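Local coordinates for integral membrane indolylacetylinositol arabinosyltransferase EmbC (Mycolicibacterium smegmatis, PDB 7BVE), which probably transfers arabinose units to build the arabinan polymers of the mycobacterial cell wall and is inhibited by the antitubercular drug ethambutol, at residues A[306-310]-A[482-486]; A[204-208]-A[1067-1071]; A[255-260]-A[342-347]; A[372-377]-A[697-701]. All blocks are in the same frame, centred on the assembly; numbering follows the deposited sequence.

Interaction 1. Residues A[306-310]-A[482-486]; sequences PESPF and ELQAS
Glu-482 opens this contact by laying its side chain along Ser-308, whose CA is only 5.2 Å from the CA of Glu-482, so that the loop between helices 281-293 and 314-320 rests on helix 479-492. The aliphatic part does the packing, with CG of Glu-482 3.8 Å from CB of Ser-308. Beyond CG the chain is extended (chi2 -168°), which carries the carboxylate past the serine to its backbone carbonyl and near N and CB of Pro-309. There OE2 of Glu-482 and O of Ser-308 are two acceptors placed side by side, a doubtful detail at this resolution. One turn along the helix, Ala-485 points its methyl at the loop, and CB lies 3.5 Å from OG of Ser-308. That hydroxyl is turned back into its own loop, donating to O of Pro-306 at 3.1 Å from above the carbonyl plane. Ser-486 comes last, at the margin: its OG is 4.4 Å from CB of Ser-308 and bonds instead to O of Glu-482 in the preceding turn, at 2.9 Å. The same Glu-482 oxygen takes the helical N-H of Ser-486 on its other face. Glu-307 of the loop touches bound ethambutol. Polar groups thus stay mostly within their own segment: residues 482-486 meet this drug-contacting loop by fit, while the same helix adds a direct bond one turn on, from NZ of Lys-489 to O of Pro-306.

Interaction 2. Residues A[204-208]-A[1067-1071]; sequences IDTRY and SPAPL
The guanidinium of Arg-207 is sandwiched between two apolar groups: CD2 of Leu-1071 lies 3.8 Å above one face and CG of Pro-1068 3.6 Å above the other, both offset toward the rim. Its edge is left for polar partners. On one side OD1 of Asp-205 takes NE at 2.8 Å and also NH2, a side-on salt bridge onto a single oxygen within the same loop; the NE bond uses the syn lone pair, whereas NH2 arrives above the carboxylate plane. Farther round, NH2 donates to O of Ala-1069 at 3.0 Å, coming from above that carbonyl plane, and NH1 adds a weak bond to the same oxygen. A bend at chi3 (73°) swings the group into this slot, and CG of Arg-207 lies over the centre of the Tyr-208 ring. Asp-205 therefore probably fixes the rotation of the arginine that reaches the C-terminal tail. Both segments follow strands of one antiparallel sheet, 201-203 and 1056-1062, which flank strand 38-46, so the arginine ties the concanavalin-like region to the chain's C-terminal end just beyond their shared sheet. Helix 479-492 lies alongside, meeting Tyr-208 through Ala-481, Leu-1071 through Phe-488 and OG of Ser-1067 through Gln-484.

Interaction 3. Residues A[255-260]-A[342-347]; sequences SMTPLD and WWVISR
OD2 of Asp-260 is gripped by three donors: NH1 of Arg-347 at 2.7 Å, NH2 of the same guanidinium at 3.0 Å, and OG1 of Thr-257. The Asp-260 side chain is the knob of a knob-into-hole contact in the membrane region of this GT-C protein, in which the aspartate, in the first turn of helix 258-272, drops among Trp-342, Trp-343, Ser-346 and Arg-347 of helix 332-349. The arginine holds it end-on, both nitrogens on one oxygen, with the carboxylate and guanidinium planes 35° apart. Thr-257 reaches OD2 nearly perpendicular to the carboxylate, and as N-cap residue its OG1 also accepts a weak capping bond from N of Asp-260. OD1 goes to a separate partner, NE1 of Trp-342, at 2.9 Å on the anti side but tilted out of the carboxylate plane. With both oxygens so engaged, the aspartate is probably charged despite its burial. The guanidinium has further holds: NH1 donates to OG of Ser-346 at 3.1 Å in its plane, NE bonds to O of Arg-252, and CZ3 of Trp-343 lies over one of its faces. A bend at chi2 (73°) turns the chain so that the guanidinium reaches out toward Asp-260, over the rim of Trp-343. The bound phosphopantetheine-type ligand lies about 10 Å from the side chain of Arg-347. At the outer margin, CH2 of Trp-343 meets CG of Met-256 edge-on at 3.9 Å.

Interaction 4. Residues A[372-377]-A[697-701]; sequences LAFWLP and VIFEV
Helices 361-378 and 688-710 run nearly parallel here, their short segments inclined by 20° with axes 10.5 Å apart, and the backbones come closest where CA of Ala-373 is 6.0 Å from CA of Val-697. This is helix-helix packing inside the transmembrane bundle of the GT-C fold, and every touching residue is buried. Val-697 is the main intruder, and its two methyls take different jobs. CG2, anti to the carbonyl carbon, settles against the facing helix backbone, 3.9 Å from N of Ala-373 and 4.0 Å from CB of Leu-372; the small side chain of Ala-373 is consistent with so near an approach. CG1 reaches across to CD1 of Leu-376 at 4.2 Å, the two side chains crossing at about a right angle. The same CD1 then meets CG2 of Val-701 at 4.0 Å, so one leucine branch bridges two valines a helical turn apart. Met-266 of helix 258-272 touches both valines, and Trp-270 of that helix packs on Leu-376, making the site a three-helix junction. Helix 361-378 kinks at Pro-377, which has no N-H to give to the turn before. Against this kink lies the one acidic group of the contact, Glu-700, and Ala-518 of helix 517-539 touches both Glu-700 and Pro-377. The side chain of Glu-700 extends beyond CG (chi2 164°), carrying its carboxylate across to the facing helix at Leu-376 and Pro-377. At the kink, OE1 of Glu-700 lies 4.0 Å from CD of Pro-377 and equally far from CB of Leu-376.

How the interactions relate
Interactions 1 and 2 form one neighbourhood, centres about 14 Å apart, because helix 479-492 takes part in the first and borders the second; Tyr-208 also packs on Pro-306. Interactions 3 and 4 lie in the helical bundle, centres about 18 Å apart, joined through helices 258-272 and 361-378. Chemistry follows place. The partly buried interactions 2 and 3 both centre on an arginine paired with an aspartate, but in interaction 2 the pair is within one loop and the arginine crosses to a backbone carbonyl, whereas in interaction 3 the salt bridge joins the segments. The buried interactions 1 and 4 rest on fit, mostly apolar in interaction 4, with polar side chains bonded mostly within their own segments in interaction 1.

Interaction 1. Residues A[306-310]-A[482-486]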
loop_
_atom_site.group_PDB
_atom_site.type_symbol
_atom_site.label_atom_id
_atom_site.label_comp_id
_atom_site.label_asym_id
_atom_site.label_seq_id
_atom_site.Cartn_x
_atom_site.Cartn_y
_atom_site.Cartn_z
ATOM N N PRO A 306 -6.522 -12.167 29.307
ATOM C CA PRO A 306 -5.205 -12.796 29.328
ATOM C C PRO A 306 -4.728 -13.186 27.934
ATOM O O PRO A 306 -5.475 -13.171 26.965
ATOM C CB PRO A 306 -5.433 -14.021 30.195
ATOM C CG PRO A 306 -6.835 -14.349 29.991
ATOM C CD PRO A 306 -7.538 -13.064 29.862
ATOM N N GLU A 307 -3.443 -13.527 27.854
ATOM C CA GLU A 307 -2.870 -14.259 26.726
ATOM C C GLU A 307 -3.348 -15.698 26.861
ATOM O O GLU A 307 -2.773 -16.511 27.590
ATOM C CB GLU A 307 -1.353 -14.171 26.757
ATOM C CG GLU A 307 -0.820 -12.785 26.585
ATOM C CD GLU A 307 -0.950 -12.276 25.170
ATOM O OE1 GLU A 307 -0.833 -13.087 24.230
ATOM O OE2 GLU A 307 -1.167 -11.062 24.989
ATOM N N SER A 308 -4.441 -16.006 26.167
ATOM C CA SER A 308 -5.288 -17.085 26.657
ATOM C C SER A 308 -4.715 -18.470 26.342
ATOM O O SER A 308 -4.463 -19.201 27.301
ATOM C CB SER A 308 -6.740 -16.879 26.190
ATOM O OG SER A 308 -7.291 -15.674 26.686
ATOM N N PRO A 309 -4.434 -18.908 25.064
ATOM C CA PRO A 309 -3.667 -20.158 24.956
ATOM C C PRO A 309 -2.177 -19.942 24.734
ATOM O O PRO A 309 -1.399 -20.888 24.875
ATOM C CB PRO A 309 -4.307 -20.851 23.753
ATOM C CG PRO A 309 -4.636 -19.765 22.882
ATOM C CD PRO A 309 -5.016 -18.596 23.731
ATOM N N PHE A 310 -1.758 -18.722 24.431
ATOM C CA PHE A 310 -0.412 -18.472 23.956
ATOM C C PHE A 310 0.436 -17.862 25.058
ATOM O O PHE A 310 -0.073 -17.222 25.976
ATOM C CB PHE A 310 -0.407 -17.546 22.752
ATOM C CG PHE A 310 -1.154 -18.086 21.579
ATOM C CD1 PHE A 310 -0.651 -19.136 20.848
ATOM C CD2 PHE A 310 -2.339 -17.511 21.181
ATOM C CE1 PHE A 310 -1.334 -19.630 19.763
ATOM C CE2 PHE A 310 -3.024 -17.997 20.095
ATOM C CZ PHE A 310 -2.519 -19.057 19.386
ATOM N N GLU A 482 -11.108 -18.662 28.098
ATOM C CA GLU A 482 -10.226 -18.555 26.942
ATOM C C GLU A 482 -11.004 -18.484 25.635
ATOM O O GLU A 482 -10.611 -17.743 24.726
ATOM C CB GLU A 482 -9.245 -19.718 26.911
ATOM C CG GLU A 482 -8.327 -19.767 28.100
ATOM C CD GLU A 482 -7.194 -20.741 27.904
ATOM O OE1 GLU A 482 -7.139 -21.371 26.834
ATOM O OE2 GLU A 482 -6.362 -20.885 28.819
ATOM N N LEU A 483 -12.122 -19.215 25.526
ATOM C CA LEU A 483 -12.934 -19.128 24.311
ATOM C C LEU A 483 -13.550 -17.746 24.143
ATOM O O LEU A 483 -13.470 -17.144 23.062
ATOM C CB LEU A 483 -14.036 -20.184 24.318
ATOM C CG LEU A 483 -13.704 -21.654 24.106
ATOM C CD1 LEU A 483 -14.970 -22.459 24.244
ATOM C CD2 LEU A 483 -13.096 -21.869 22.745
ATOM N N GLN A 484 -14.166 -17.221 25.206
ATOM C CA GLN A 484 -14.813 -15.923 25.105
ATOM C C GLN A 484 -13.801 -14.796 24.977
ATOM O O GLN A 484 -14.066 -13.817 24.271
ATOM C CB GLN A 484 -15.717 -15.713 26.309
ATOM C CG GLN A 484 -16.885 -16.665 26.341
ATOM C CD GLN A 484 -17.694 -16.539 27.602
ATOM O OE1 GLN A 484 -17.370 -15.746 28.481
ATOM N NE2 GLN A 484 -18.743 -17.339 27.713
ATOM N N ALA A 485 -12.621 -14.936 25.588
ATOM C CA ALA A 485 -11.579 -13.934 25.419
ATOM C C ALA A 485 -11.023 -13.936 24.004
ATOM O O ALA A 485 -10.724 -12.872 23.462
ATOM C CB ALA A 485 -10.467 -14.163 26.432
ATOM N N SER A 486 -10.901 -15.109 23.375
ATOM C CA SER A 486 -10.394 -15.154 22.005
ATOM C C SER A 486 -11.400 -14.583 21.017
ATOM O O SER A 486 -11.021 -13.840 20.099
ATOM C CB SER A 486 -10.038 -16.586 21.634
ATOM O OG SER A 486 -9.003 -17.068 22.468
#

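Interaction 2. Residues A[204-208]-A[1067-1071]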
loop_
_atom_site.group_PDB
_atom_site.type_symbol
_atom_site.label_atom_id
_atom_site.label_comp_id
_atom_site.label_asym_id
_atom_site.label_seq_id
_atom_site.Cartn_x
_atom_site.Cartn_y
_atom_site.Cartn_z
ATOM N N ILE A 204 -16.739 -6.159 41.147
ATOM C CA ILE A 204 -15.712 -6.001 40.133
ATOM C C ILE A 204 -15.560 -7.307 39.363
ATOM O O ILE A 204 -15.677 -8.403 39.923
ATOM C CB ILE A 204 -14.397 -5.577 40.810
ATOM C CG1 ILE A 204 -14.650 -4.376 41.700
ATOM C CG2 ILE A 204 -13.375 -5.157 39.801
ATOM C CD1 ILE A 204 -13.527 -4.081 42.619
ATOM N N ASP A 205 -15.317 -7.194 38.059
ATOM C CA ASP A 205 -15.153 -8.360 37.196
ATOM C C ASP A 205 -13.769 -8.970 37.409
ATOM O O ASP A 205 -12.816 -8.715 36.673
ATOM C CB ASP A 205 -15.373 -7.972 35.744
ATOM C CG ASP A 205 -15.278 -9.149 34.811
ATOM O OD1 ASP A 205 -16.207 -9.978 34.798
ATOM O OD2 ASP A 205 -14.270 -9.244 34.082
ATOM N N THR A 206 -13.658 -9.784 38.452
ATOM C CA THR A 206 -12.451 -10.572 38.684
ATOM C C THR A 206 -12.660 -12.009 38.218
ATOM O O THR A 206 -12.597 -12.948 39.000
ATOM C CB THR A 206 -12.075 -10.545 40.158
ATOM O OG1 THR A 206 -13.000 -11.346 40.892
ATOM C CG2 THR A 206 -12.150 -9.148 40.685
ATOM N N ARG A 207 -12.910 -12.187 36.927
ATOM C CA ARG A 207 -13.173 -13.526 36.432
ATOM C C ARG A 207 -11.908 -14.273 36.060
ATOM O O ARG A 207 -11.968 -15.483 35.839
ATOM C CB ARG A 207 -14.106 -13.488 35.223
ATOM C CG ARG A 207 -13.471 -12.993 33.970
ATOM C CD ARG A 207 -14.439 -12.967 32.812
ATOM N NE ARG A 207 -15.418 -11.896 32.920
ATOM C CZ ARG A 207 -16.441 -11.739 32.092
ATOM N NH1 ARG A 207 -16.624 -12.587 31.095
ATOM N NH2 ARG A 207 -17.283 -10.736 32.259
ATOM N N TYR A 208 -10.772 -13.591 35.986
ATOM C CA TYR A 208 -9.506 -14.220 35.657
ATOM C C TYR A 208 -8.621 -14.391 36.878
ATOM O O TYR A 208 -7.492 -14.862 36.750
ATOM C CB TYR A 208 -8.775 -13.405 34.596
ATOM C CG TYR A 208 -9.596 -13.143 33.366
ATOM C CD1 TYR A 208 -9.891 -14.160 32.479
ATOM C CD2 TYR A 208 -10.057 -11.870 33.077
ATOM C CE1 TYR A 208 -10.648 -13.927 31.356
ATOM C CE2 TYR A 208 -10.807 -11.626 31.948
ATOM C CZ TYR A 208 -11.096 -12.660 31.094
ATOM O OH TYR A 208 -11.845 -12.433 29.971
ATOM N N SER A 1067 -19.622 -18.078 33.398
ATOM C CA SER A 1067 -19.332 -16.740 32.901
ATOM C C SER A 1067 -20.306 -15.751 33.527
ATOM O O SER A 1067 -21.524 -15.968 33.441
ATOM C CB SER A 1067 -19.430 -16.678 31.385
ATOM O OG SER A 1067 -19.191 -15.367 30.927
ATOM N N PRO A 1068 -19.817 -14.675 34.161
ATOM C CA PRO A 1068 -20.708 -13.792 34.929
ATOM C C PRO A 1068 -21.554 -12.827 34.109
ATOM O O PRO A 1068 -22.720 -12.593 34.434
ATOM C CB PRO A 1068 -19.731 -13.027 35.825
ATOM C CG PRO A 1068 -18.470 -13.011 35.070
ATOM C CD PRO A 1068 -18.405 -14.299 34.316
ATOM N N ALA A 1069 -20.986 -12.267 33.050
ATOM C CA ALA A 1069 -21.569 -11.142 32.339
ATOM C C ALA A 1069 -20.877 -11.036 30.992
ATOM O O ALA A 1069 -19.762 -11.541 30.832
ATOM C CB ALA A 1069 -21.402 -9.840 33.139
ATOM N N PRO A 1070 -21.515 -10.422 29.996
ATOM C CA PRO A 1070 -20.843 -10.241 28.707
ATOM C C PRO A 1070 -19.698 -9.249 28.805
ATOM O O PRO A 1070 -19.593 -8.452 29.734
ATOM C CB PRO A 1070 -21.956 -9.718 27.800
ATOM C CG PRO A 1070 -23.190 -10.187 28.422
ATOM C CD PRO A 1070 -22.951 -10.123 29.885
ATOM N N LEU A 1071 -18.814 -9.320 27.824
ATOM C CA LEU A 1071 -17.678 -8.417 27.729
ATOM C C LEU A 1071 -18.082 -7.232 26.866
ATOM O O LEU A 1071 -18.387 -7.401 25.684
ATOM C CB LEU A 1071 -16.466 -9.139 27.144
ATOM C CG LEU A 1071 -15.799 -10.188 28.032
ATOM C CD1 LEU A 1071 -14.807 -10.996 27.241
ATOM C CD2 LEU A 1071 -15.099 -9.510 29.179
#

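Interaction 3. Residues A[255-260]-A[342-347]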
loop_
_atom_site.group_PDB
_atom_site.type_symbol
_atom_site.label_atom_id
_atom_site.label_comp_id
_atom_site.label_asym_id
_atom_site.label_seq_id
_atom_site.Cartn_x
_atom_site.Cartn_y
_atom_site.Cartn_z
ATOM N N SER A 255 33.552 -30.224 19.511
ATOM C CA SER A 255 34.713 -29.811 18.729
ATOM C C SER A 255 34.394 -28.470 18.101
ATOM O O SER A 255 33.228 -28.121 17.972
ATOM C CB SER A 255 35.046 -30.820 17.628
ATOM O OG SER A 255 34.025 -30.835 16.648
ATOM N N MET A 256 35.422 -27.736 17.685
ATOM C CA MET A 256 35.211 -26.474 16.992
ATOM C C MET A 256 36.038 -26.409 15.719
ATOM O O MET A 256 37.094 -27.031 15.608
ATOM C CB MET A 256 35.546 -25.269 17.865
ATOM C CG MET A 256 34.573 -25.025 18.986
ATOM S SD MET A 256 34.981 -23.547 19.921
ATOM C CE MET A 256 34.550 -22.289 18.730
ATOM N N THR A 257 35.532 -25.648 14.760
ATOM C CA THR A 257 36.168 -25.361 13.484
ATOM C C THR A 257 36.313 -23.854 13.372
ATOM O O THR A 257 35.808 -23.117 14.223
ATOM C CB THR A 257 35.317 -25.943 12.336
ATOM O OG1 THR A 257 34.004 -25.392 12.387
ATOM C CG2 THR A 257 35.223 -27.439 12.453
ATOM N N PRO A 258 37.060 -23.351 12.375
ATOM C CA PRO A 258 37.078 -21.889 12.162
ATOM C C PRO A 258 35.737 -21.258 11.813
ATOM O O PRO A 258 35.474 -20.125 12.236
ATOM C CB PRO A 258 38.089 -21.734 11.024
ATOM C CG PRO A 258 39.026 -22.825 11.246
ATOM C CD PRO A 258 38.230 -23.980 11.733
ATOM N N LEU A 259 34.881 -21.948 11.064
ATOM C CA LEU A 259 33.591 -21.373 10.698
ATOM C C LEU A 259 32.664 -21.275 11.903
ATOM O O LEU A 259 31.877 -20.325 12.018
ATOM C CB LEU A 259 32.960 -22.212 9.589
ATOM C CG LEU A 259 31.629 -21.754 9.012
ATOM C CD1 LEU A 259 31.772 -20.381 8.401
ATOM C CD2 LEU A 259 31.182 -22.738 7.990
ATOM N N ASP A 260 32.773 -22.227 12.829
ATOM C CA ASP A 260 31.991 -22.175 14.058
ATOM C C ASP A 260 32.435 -21.024 14.938
ATOM O O ASP A 260 31.602 -20.341 15.546
ATOM C CB ASP A 260 32.123 -23.493 14.809
ATOM C CG ASP A 260 31.515 -24.649 14.059
ATOM O OD1 ASP A 260 30.568 -24.427 13.280
ATOM O OD2 ASP A 260 31.990 -25.786 14.238
ATOM N N TRP A 342 22.548 -23.089 15.295
ATOM C CA TRP A 342 23.624 -23.326 14.326
ATOM C C TRP A 342 24.347 -24.652 14.557
ATOM O O TRP A 342 24.779 -25.299 13.599
ATOM C CB TRP A 342 24.620 -22.175 14.335
ATOM C CG TRP A 342 25.880 -22.477 13.566
ATOM C CD1 TRP A 342 27.113 -22.672 14.105
ATOM C CD2 TRP A 342 26.023 -22.694 12.153
ATOM N NE1 TRP A 342 28.016 -22.965 13.117
ATOM C CE2 TRP A 342 27.377 -22.980 11.911
ATOM C CE3 TRP A 342 25.146 -22.649 11.066
ATOM C CZ2 TRP A 342 27.868 -23.234 10.640
ATOM C CZ3 TRP A 342 25.637 -22.908 9.810
ATOM C CH2 TRP A 342 26.989 -23.173 9.601
ATOM N N TRP A 343 24.483 -25.087 15.807
ATOM C CA TRP A 343 25.149 -26.368 16.037
ATOM C C TRP A 343 24.259 -27.544 15.621
ATOM O O TRP A 343 24.759 -28.567 15.135
ATOM C CB TRP A 343 25.617 -26.424 17.495
ATOM C CG TRP A 343 26.884 -25.578 17.684
ATOM C CD1 TRP A 343 26.985 -24.202 17.667
ATOM C CD2 TRP A 343 28.196 -26.054 17.977
ATOM N NE1 TRP A 343 28.272 -23.806 17.867
ATOM C CE2 TRP A 343 29.042 -24.916 18.071
ATOM C CE3 TRP A 343 28.748 -27.331 18.150
ATOM C CZ2 TRP A 343 30.384 -25.019 18.339
ATOM C CZ3 TRP A 343 30.077 -27.415 18.422
ATOM C CH2 TRP A 343 30.881 -26.265 18.513
ATOM N N VAL A 344 22.935 -27.375 15.701
ATOM C CA VAL A 344 22.006 -28.363 15.153
ATOM C C VAL A 344 22.053 -28.371 13.626
ATOM O O VAL A 344 22.027 -29.438 13.009
ATOM C CB VAL A 344 20.583 -28.113 15.697
ATOM C CG1 VAL A 344 19.535 -28.860 14.924
ATOM C CG2 VAL A 344 20.491 -28.573 17.127
ATOM N N ILE A 345 22.164 -27.197 12.993
ATOM C CA ILE A 345 22.251 -27.145 11.527
ATOM C C ILE A 345 23.535 -27.798 11.025
ATOM O O ILE A 345 23.512 -28.634 10.118
ATOM C CB ILE A 345 22.133 -25.695 11.020
ATOM C CG1 ILE A 345 20.705 -25.181 11.131
ATOM C CG2 ILE A 345 22.609 -25.560 9.591
ATOM C CD1 ILE A 345 20.581 -23.726 10.816
ATOM N N SER A 346 24.671 -27.446 11.610
ATOM C CA SER A 346 25.936 -27.926 11.077
ATOM C C SER A 346 26.285 -29.348 11.497
ATOM O O SER A 346 27.083 -29.986 10.810
ATOM C CB SER A 346 27.060 -26.985 11.488
ATOM O OG SER A 346 27.246 -26.986 12.886
ATOM N N ARG A 347 25.733 -29.867 12.600
ATOM C CA ARG A 347 26.088 -31.212 13.033
ATOM C C ARG A 347 25.046 -32.273 12.730
ATOM O O ARG A 347 25.377 -33.458 12.763
ATOM C CB ARG A 347 26.368 -31.249 14.540
ATOM C CG ARG A 347 27.814 -31.105 14.934
ATOM C CD ARG A 347 28.313 -29.705 14.750
ATOM N NE ARG A 347 29.659 -29.545 15.289
ATOM C CZ ARG A 347 30.387 -28.464 15.123
ATOM N NH1 ARG A 347 29.909 -27.431 14.449
ATOM N NH2 ARG A 347 31.599 -28.395 15.643
#

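Interaction 4. Residues A[372-377]-A[697-701]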
loop_
_atom_site.group_PDB
_atom_site.type_symbol
_atom_site.label_atom_id
_atom_site.label_comp_id
_atom_site.label_asym_id
_atom_site.label_seq_id
_atom_site.Cartn_x
_atom_site.Cartn_y
_atom_site.Cartn_z
ATOM N N LEU A 372 22.903 -16.393 9.407
ATOM C CA LEU A 372 23.139 -15.094 10.032
ATOM C C LEU A 372 22.288 -13.992 9.410
ATOM O O LEU A 372 21.828 -13.093 10.120
ATOM C CB LEU A 372 24.615 -14.736 9.963
ATOM C CG LEU A 372 25.523 -15.542 10.870
ATOM C CD1 LEU A 372 26.937 -15.190 10.561
ATOM C CD2 LEU A 372 25.218 -15.224 12.301
ATOM N N ALA A 373 22.031 -14.065 8.102
ATOM C CA ALA A 373 21.231 -13.045 7.432
ATOM C C ALA A 373 19.775 -13.087 7.861
ATOM O O ALA A 373 19.087 -12.065 7.805
ATOM C CB ALA A 373 21.337 -13.208 5.919
ATOM N N PHE A 374 19.281 -14.247 8.275
ATOM C CA PHE A 374 17.971 -14.284 8.918
ATOM C C PHE A 374 17.998 -14.000 10.412
ATOM O O PHE A 374 17.058 -13.389 10.925
ATOM C CB PHE A 374 17.298 -15.630 8.683
ATOM C CG PHE A 374 16.433 -15.656 7.487
ATOM C CD1 PHE A 374 15.123 -15.205 7.603
ATOM C CD2 PHE A 374 16.872 -16.092 6.267
ATOM C CE1 PHE A 374 14.290 -15.209 6.540
ATOM C CE2 PHE A 374 16.037 -16.108 5.189
ATOM C CZ PHE A 374 14.735 -15.655 5.324
ATOM N N TRP A 375 19.042 -14.418 11.127
ATOM C CA TRP A 375 19.046 -14.288 12.577
ATOM C C TRP A 375 19.257 -12.854 13.026
ATOM O O TRP A 375 18.618 -12.413 13.982
ATOM C CB TRP A 375 20.134 -15.161 13.192
ATOM C CG TRP A 375 20.033 -15.191 14.672
ATOM C CD1 TRP A 375 20.693 -14.403 15.558
ATOM C CD2 TRP A 375 19.223 -16.068 15.444
ATOM N NE1 TRP A 375 20.333 -14.721 16.835
ATOM C CE2 TRP A 375 19.431 -15.746 16.790
ATOM C CE3 TRP A 375 18.334 -17.094 15.126
ATOM C CZ2 TRP A 375 18.781 -16.399 17.807
ATOM C CZ3 TRP A 375 17.700 -17.744 16.137
ATOM C CH2 TRP A 375 17.934 -17.405 17.462
ATOM N N LEU A 376 20.174 -12.120 12.383
ATOM C CA LEU A 376 20.592 -10.842 12.957
ATOM C C LEU A 376 19.530 -9.743 12.865
ATOM O O LEU A 376 19.254 -9.119 13.901
ATOM C CB LEU A 376 21.942 -10.413 12.370
ATOM C CG LEU A 376 23.149 -11.321 12.592
ATOM C CD1 LEU A 376 24.378 -10.648 12.054
ATOM C CD2 LEU A 376 23.344 -11.702 14.029
ATOM N N PRO A 377 18.886 -9.454 11.725
ATOM C CA PRO A 377 17.870 -8.396 11.753
ATOM C C PRO A 377 16.536 -8.778 12.372
ATOM O O PRO A 377 15.707 -7.888 12.574
ATOM C CB PRO A 377 17.679 -8.066 10.277
ATOM C CG PRO A 377 17.988 -9.256 9.592
ATOM C CD PRO A 377 19.104 -9.877 10.327
ATOM N N VAL A 697 25.935 -9.435 5.624
ATOM C CA VAL A 697 26.125 -9.611 7.067
ATOM C C VAL A 697 27.191 -8.652 7.594
ATOM O O VAL A 697 27.004 -7.996 8.632
ATOM C CB VAL A 697 26.457 -11.079 7.394
ATOM C CG1 VAL A 697 26.926 -11.229 8.808
ATOM C CG2 VAL A 697 25.233 -11.936 7.227
ATOM N N ILE A 698 28.297 -8.513 6.856
ATOM C CA ILE A 698 29.343 -7.571 7.254
ATOM C C ILE A 698 28.843 -6.129 7.170
ATOM O O ILE A 698 29.176 -5.302 8.026
ATOM C CB ILE A 698 30.609 -7.815 6.410
ATOM C CG1 ILE A 698 31.204 -9.174 6.761
ATOM C CG2 ILE A 698 31.665 -6.764 6.637
ATOM C CD1 ILE A 698 32.298 -9.616 5.838
ATOM N N PHE A 699 27.976 -5.828 6.193
ATOM C CA PHE A 699 27.381 -4.493 6.082
ATOM C C PHE A 699 26.558 -4.129 7.315
ATOM O O PHE A 699 26.718 -3.038 7.874
ATOM C CB PHE A 699 26.521 -4.421 4.821
ATOM C CG PHE A 699 25.827 -3.104 4.622
ATOM C CD1 PHE A 699 26.518 -1.997 4.170
ATOM C CD2 PHE A 699 24.471 -2.983 4.861
ATOM C CE1 PHE A 699 25.876 -0.795 3.981
ATOM C CE2 PHE A 699 23.830 -1.784 4.675
ATOM C CZ PHE A 699 24.532 -0.692 4.234
ATOM N N GLU A 700 25.706 -5.054 7.775
ATOM C CA GLU A 700 24.855 -4.803 8.943
ATOM C C GLU A 700 25.674 -4.629 10.218
ATOM O O GLU A 700 25.441 -3.693 11.003
ATOM C CB GLU A 700 23.882 -5.960 9.117
ATOM C CG GLU A 700 22.964 -6.182 7.952
ATOM C CD GLU A 700 22.305 -7.537 8.010
ATOM O OE1 GLU A 700 22.535 -8.257 9.003
ATOM O OE2 GLU A 700 21.630 -7.918 7.030
ATOM N N VAL A 701 26.647 -5.519 10.434
ATOM C CA VAL A 701 27.436 -5.487 11.666
ATOM C C VAL A 701 28.299 -4.227 11.727
ATOM O O VAL A 701 28.363 -3.546 12.761
ATOM C CB VAL A 701 28.273 -6.772 11.786
ATOM C CG1 VAL A 701 29.201 -6.714 12.960
ATOM C CG2 VAL A 701 27.357 -7.961 11.936
#